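PDB 1TAF: transcription initiation factor TFIID subunit 6 from Drosophila melanogaster, which forms part of TFIID, the multisubunit complex that mediates promoter responses to activators and repressors, and contributes to it a histone-fold domain that pairs with another protein. Local coordinates for residues K49-A54 and V61-M66. Residues are numbered along the deposited sequence; the frame is centred on the assembly and turned at random.
Sequences KFMNHA and VRDIDM
In the histone fold of this TAF6 fragment, Phe-50 and Met-51 at the end of the long central helix 26-53 meet Asp-63 and Met-66 of the short C-terminal helix 61-69. The two segment axes approach to 9.3 Å at 121°. Met-66 lays its CB over one face of the Phe-50 ring, 4.0 Å from the centroid and offset toward the rim, a CH-pi contact. Its chain then bends at chi2 (-73°) and chi3 (-75°), which returns the methyl CE to 3.8 Å from Phe-50 CE1; Met-66 SD lies farther off, 5.3 Å from the centroid of the Phe-50 ring, a Met-aromatic contact. The Phe-50 side chain also touches Val-70. An alanine in place of Phe-50 would probably leave Met-66 without its aromatic platform and open a gap between the helices. Long helix, loop and short helix form the second half of the histone fold, the heterodimerization module of these TAFs. Next along the helix, Met-51 meets the carboxylate of Asp-63, whose OD2 lies 3.4 Å from Met-51 CB. The buried carboxylate finds its polar partners in the connecting loop: OD1 forms a salt bridge with Arg-56 NH2, and OD2 accepts a hydrogen bond from Ser-60 N.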
loop_
_atom_site.group_PDB
_atom_site.type_symbol
_atom_site.label_atom_id
_atom_site.label_comp_id
_atom_site.label_asym_id
_atom_site.label_seq_id
_atom_site.Cartn_x
_atom_site.Cartn_y
_atom_site.Cartn_z
ATOM N N LYS B 49 23.061 -0.705 -12.242
ATOM C CA LYS B 49 22.783 -1.531 -13.419
ATOM C C LYS B 49 22.212 -0.634 -14.512
ATOM O O LYS B 49 22.533 -0.819 -15.686
ATOM C CB LYS B 49 21.762 -2.639 -13.128
ATOM C CG LYS B 49 22.238 -3.770 -12.236
ATOM C CD LYS B 49 23.535 -4.366 -12.722
ATOM C CE LYS B 49 23.895 -5.590 -11.914
ATOM N NZ LYS B 49 25.349 -5.852 -11.941
ATOM N N PHE B 50 21.327 0.295 -14.135
ATOM C CA PHE B 50 20.729 1.228 -15.096
ATOM C C PHE B 50 21.815 2.115 -15.674
ATOM O O PHE B 50 21.865 2.333 -16.883
ATOM C CB PHE B 50 19.677 2.116 -14.430
ATOM C CG PHE B 50 18.368 1.430 -14.196
ATOM C CD1 PHE B 50 17.668 0.863 -15.257
ATOM C CD2 PHE B 50 17.834 1.338 -12.918
ATOM C CE1 PHE B 50 16.448 0.209 -15.041
ATOM C CE2 PHE B 50 16.622 0.689 -12.690
ATOM C CZ PHE B 50 15.928 0.125 -13.751
ATOM N N MET B 51 22.678 2.619 -14.796
ATOM C CA MET B 51 23.788 3.485 -15.171
ATOM C C MET B 51 24.645 2.792 -16.230
ATOM O O MET B 51 24.854 3.333 -17.315
ATOM C CB MET B 51 24.625 3.796 -13.933
ATOM C CG MET B 51 25.877 4.595 -14.200
ATOM S SD MET B 51 26.975 4.539 -12.785
ATOM C CE MET B 51 27.633 2.902 -12.966
ATOM N N ASN B 52 25.093 1.578 -15.914
ATOM C CA ASN B 52 25.908 0.764 -16.818
ATOM C C ASN B 52 25.212 0.381 -18.123
ATOM O O ASN B 52 25.836 0.336 -19.184
ATOM C CB ASN B 52 26.373 -0.499 -16.117
ATOM C CG ASN B 52 27.770 -0.377 -15.631
ATOM O OD1 ASN B 52 28.012 0.071 -14.513
ATOM N ND2 ASN B 52 28.727 -0.734 -16.490
ATOM N N HIS B 53 23.932 0.058 -18.037
ATOM C CA HIS B 53 23.172 -0.290 -19.216
ATOM C C HIS B 53 23.236 0.896 -20.194
ATOM O O HIS B 53 23.201 0.710 -21.410
ATOM C CB HIS B 53 21.724 -0.590 -18.815
ATOM C CG HIS B 53 20.849 -0.974 -19.961
ATOM N ND1 HIS B 53 20.694 -2.278 -20.377
ATOM C CD2 HIS B 53 20.106 -0.221 -20.803
ATOM C CE1 HIS B 53 19.892 -2.313 -21.424
ATOM N NE2 HIS B 53 19.523 -1.076 -21.703
ATOM N N ALA B 54 23.349 2.104 -19.636
ATOM C CA ALA B 54 23.424 3.343 -20.402
ATOM C C ALA B 54 24.872 3.727 -20.714
ATOM O O ALA B 54 25.136 4.818 -21.221
ATOM C CB ALA B 54 22.731 4.472 -19.637
ATOM N N VAL B 61 21.058 10.905 -10.109
ATOM C CA VAL B 61 19.802 10.911 -9.378
ATOM C C VAL B 61 18.726 10.241 -10.228
ATOM O O VAL B 61 17.819 9.618 -9.697
ATOM C CB VAL B 61 19.372 12.346 -8.997
ATOM C CG1 VAL B 61 20.425 12.967 -8.072
ATOM C CG2 VAL B 61 19.184 13.197 -10.251
ATOM N N ARG B 62 18.877 10.338 -11.551
ATOM C CA ARG B 62 17.954 9.737 -12.515
ATOM C C ARG B 62 18.012 8.204 -12.427
ATOM O O ARG B 62 16.997 7.522 -12.591
ATOM C CB ARG B 62 18.333 10.190 -13.924
ATOM C CG ARG B 62 17.162 10.568 -14.807
ATOM C CD ARG B 62 16.424 11.804 -14.291
ATOM N NE ARG B 62 17.261 13.007 -14.296
ATOM C CZ ARG B 62 16.884 14.185 -13.799
ATOM N NH1 ARG B 62 15.678 14.323 -13.261
ATOM N NH2 ARG B 62 17.718 15.222 -13.819
ATOM N N ASP B 63 19.212 7.668 -12.212
ATOM C CA ASP B 63 19.402 6.223 -12.064
ATOM C C ASP B 63 18.695 5.764 -10.775
ATOM O O ASP B 63 18.072 4.696 -10.736
ATOM C CB ASP B 63 20.890 5.885 -11.961
ATOM C CG ASP B 63 21.656 6.218 -13.219
ATOM O OD1 ASP B 63 21.092 6.054 -14.308
ATOM O OD2 ASP B 63 22.833 6.614 -13.129
ATOM N N ILE B 64 18.792 6.589 -9.730
ATOM C CA ILE B 64 18.158 6.294 -8.444
ATOM C C ILE B 64 16.630 6.336 -8.555
ATOM O O ILE B 64 15.938 5.496 -7.974
ATOM C CB ILE B 64 18.647 7.257 -7.349
ATOM C CG1 ILE B 64 20.152 7.053 -7.109
ATOM C CG2 ILE B 64 17.840 7.054 -6.057
ATOM C CD1 ILE B 64 20.513 5.733 -6.443
ATOM N N ASP B 65 16.108 7.293 -9.320
ATOM C CA ASP B 65 14.663 7.408 -9.531
ATOM C C ASP B 65 14.157 6.161 -10.264
ATOM O O ASP B 65 13.130 5.590 -9.893
ATOM C CB ASP B 65 14.332 8.644 -10.365
ATOM C CG ASP B 65 14.418 9.927 -9.576
ATOM O OD1 ASP B 65 14.121 9.918 -8.366
ATOM O OD2 ASP B 65 14.766 10.958 -10.180
ATOM N N MET B 66 14.873 5.757 -11.310
ATOM C CA MET B 66 14.517 4.575 -12.086
ATOM C C MET B 66 14.494 3.350 -11.181
ATOM O O MET B 66 13.598 2.517 -11.269
ATOM C CB MET B 66 15.534 4.337 -13.207
ATOM C CG MET B 66 15.383 5.229 -14.431
ATOM S SD MET B 66 13.949 4.773 -15.457
ATOM C CE MET B 66 14.566 3.257 -16.255
#